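Side-chain contact in uncharacterized protein McrA (Streptomyces coelicolor, PDB 5ZMO), which recognises phosphorothioated DNA through its sulfur-binding domain, the part present in this chain, and belongs to the type IV restriction endonucleases: residues W35-A40 against A134-G139. Sequence-based numbering, arbitrary orientation.
Sequences WAIGQA and ASAAAG
I37 meets A136 and A137 with both branches of its side chain, and these three residues make every approach within 4.5 Å between the helical segments 35-40 and 134-139. CD1 of I37 comes to 4.2 Å from CB of A136 and equally close, 4.2 Å, to the backbone N of A137, so the end of the longer branch rests against the backbone between two successive alanines. The shorter branch takes the other methyl: CG2 of I37 lies 4.3 Å from CB of A137. This split follows from a chi1 of -68°, which sets CG1 anti to the carbonyl carbon and CG2 anti to the backbone N; chi2, at 161°, keeps the longer branch extended, which places CD1 beside A136. The CA atoms of I37 and A137, the nearest pair between the segments, stand 6.9 Å apart, a spacing consistent with the small alanine side chains facing I37. This closer part is buried, with 57 Å² of I37 in contact against 17 Å² of A136 and 26 Å² of A137. On the loose side, CB of A134 points away from segment 35-40, only 5 Å² of that residue is buried by it, and S135 is exposed. L126 of helix 120-128 also touches I37, joining a third helix to the apolar cluster. The contact's nearest atom is about 16 Å from the bound DNA; it is an apolar helix-helix contact, isoleucine against two alanines, that joins helices 28-41 and 130-144 in the buried interior of the largely helical sulfur-binding domain.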
ATOM      1  N   TRP A  35      -0.050   3.442   3.933  1.00 21.09           N
ATOM      2  CA  TRP A  35      -0.952   4.477   3.454  1.00 20.31           C
ATOM      3  C   TRP A  35      -2.358   3.944   3.558  1.00 22.68           C
ATOM      4  O   TRP A  35      -3.264   4.635   4.073  1.00 21.00           O
ATOM      5  CB  TRP A  35      -0.618   4.905   2.044  1.00 21.95           C
ATOM      6  CG  TRP A  35      -1.568   5.886   1.498  1.00 21.94           C
ATOM      7  CD1 TRP A  35      -1.603   7.250   1.732  1.00 23.31           C
ATOM      8  CD2 TRP A  35      -2.675   5.609   0.625  1.00 23.71           C
ATOM      9  NE1 TRP A  35      -2.639   7.812   1.064  1.00 23.71           N
ATOM     10  CE2 TRP A  35      -3.331   6.847   0.391  1.00 21.58           C
ATOM     11  CE3 TRP A  35      -3.197   4.437   0.049  1.00 23.03           C
ATOM     12  CZ2 TRP A  35      -4.441   6.947  -0.425  1.00 23.89           C
ATOM     13  CZ3 TRP A  35      -4.318   4.549  -0.781  1.00 23.56           C
ATOM     14  CH2 TRP A  35      -4.925   5.785  -0.980  1.00 23.66           C
ATOM     15  N   ALA A  36      -2.558   2.714   3.061  1.00 20.36           N
ATOM     16  CA  ALA A  36      -3.928   2.118   3.110  1.00 22.86           C
ATOM     17  C   ALA A  36      -4.480   1.933   4.545  1.00 21.52           C
ATOM     18  O   ALA A  36      -5.672   2.107   4.800  1.00 22.20           O
ATOM     19  CB  ALA A  36      -3.965   0.804   2.373  1.00 23.88           C
ATOM     20  N   ILE A  37      -3.599   1.644   5.515  1.00 20.79           N
ATOM     21  CA  ILE A  37      -4.030   1.519   6.906  1.00 21.77           C
ATOM     22  C   ILE A  37      -4.459   2.872   7.391  1.00 22.16           C
ATOM     23  O   ILE A  37      -5.495   3.028   8.086  1.00 24.96           O
ATOM     24  CB  ILE A  37      -2.954   0.866   7.796  1.00 23.09           C
ATOM     25  CG1 ILE A  37      -2.767  -0.601   7.410  1.00 25.82           C
ATOM     26  CG2 ILE A  37      -3.352   1.013   9.260  1.00 23.92           C
ATOM     27  CD1 ILE A  37      -1.447  -1.201   7.898  1.00 25.31           C
ATOM     28  N   GLY A  38      -3.641   3.878   7.116  1.00 21.03           N
ATOM     29  CA  GLY A  38      -4.031   5.279   7.446  1.00 25.32           C
ATOM     30  C   GLY A  38      -5.349   5.719   6.822  1.00 23.32           C
ATOM     31  O   GLY A  38      -6.220   6.366   7.496  1.00 24.02           O
ATOM     32  N   GLN A  39      -5.554   5.315   5.574  1.00 21.35           N
ATOM     33  CA  GLN A  39      -6.847   5.608   4.893  1.00 22.86           C
ATOM     34  C   GLN A  39      -8.021   4.908   5.628  1.00 22.60           C
ATOM     35  O   GLN A  39      -9.104   5.539   5.839  1.00 26.56           O
ATOM     36  CB  GLN A  39      -6.805   5.219   3.377  1.00 23.07           C
ATOM     37  CG  GLN A  39      -5.810   6.053   2.574  1.00 24.91           C
ATOM     38  CD  GLN A  39      -6.210   7.505   2.556  1.00 30.34           C
ATOM     39  OE1 GLN A  39      -5.583   8.366   3.223  1.00 32.58           O
ATOM     40  NE2 GLN A  39      -7.287   7.792   1.841  1.00 25.87           N
ATOM     41  N   ALA A  40      -7.860   3.652   6.047  1.00 24.06           N
ATOM     42  CA  ALA A  40      -8.969   2.935   6.710  1.00 25.37           C
ATOM     43  C   ALA A  40      -9.302   3.642   8.031  1.00 31.31           C
ATOM     44  O   ALA A  40     -10.443   3.870   8.378  1.00 30.05           O
ATOM     45  CB  ALA A  40      -8.584   1.523   6.947  1.00 24.92           C
ATOM     46  N   ALA A 134      -3.180  -0.193  14.647  1.00 32.72           N
ATOM     47  CA  ALA A 134      -1.938   0.232  15.322  1.00 31.12           C
ATOM     48  C   ALA A 134      -0.826  -0.866  15.249  1.00 28.01           C
ATOM     49  O   ALA A 134       0.304  -0.577  14.850  1.00 30.63           O
ATOM     50  CB  ALA A 134      -2.237   0.617  16.775  1.00 30.59           C
ATOM     51  N   SER A 135      -1.127  -2.110  15.608  0.50 28.56           N
ATOM     52  CA  SER A 135      -0.088  -3.136  15.671  0.50 29.70           C
ATOM     53  C   SER A 135       0.379  -3.504  14.295  0.50 29.50           C
ATOM     54  O   SER A 135       1.577  -3.653  14.087  0.50 28.36           O
ATOM     55  CB  SER A 135      -0.536  -4.381  16.443  0.50 29.56           C
ATOM     56  OG  SER A 135      -1.395  -5.169  15.674  0.50 30.67           O
ATOM     57  N   ALA A 136      -0.543  -3.592  13.330  1.00 29.25           N
ATOM     58  CA  ALA A 136      -0.113  -3.799  11.933  1.00 28.88           C
ATOM     59  C   ALA A 136       0.760  -2.629  11.389  1.00 24.88           C
ATOM     60  O   ALA A 136       1.783  -2.869  10.741  1.00 25.79           O
ATOM     61  CB  ALA A 136      -1.296  -4.057  10.997  1.00 29.28           C
ATOM     62  N   ALA A 137       0.385  -1.373  11.648  1.00 25.89           N
ATOM     63  CA  ALA A 137       1.156  -0.228  11.120  1.00 24.24           C
ATOM     64  C   ALA A 137       2.560  -0.152  11.878  1.00 26.98           C
ATOM     65  O   ALA A 137       3.604  -0.001  11.252  1.00 25.29           O
ATOM     66  CB  ALA A 137       0.389   1.061  11.323  1.00 25.84           C
ATOM     67  N   ALA A 138       2.541  -0.389  13.187  1.00 28.66           N
ATOM     68  CA  ALA A 138       3.771  -0.420  14.035  1.00 28.15           C
ATOM     69  C   ALA A 138       4.703  -1.515  13.582  1.00 26.87           C
ATOM     70  O   ALA A 138       5.902  -1.311  13.507  1.00 28.13           O
ATOM     71  CB  ALA A 138       3.442  -0.596  15.491  1.00 32.58           C
ATOM     72  N   GLY A 139       4.161  -2.675  13.259  1.00 28.65           N
ATOM     73  CA  GLY A 139       4.966  -3.750  12.706  1.00 28.84           C
ATOM     74  C   GLY A 139       5.675  -3.361  11.440  1.00 28.07           C
ATOM     75  O   GLY A 139       6.870  -3.658  11.249  1.00 26.38           O
TER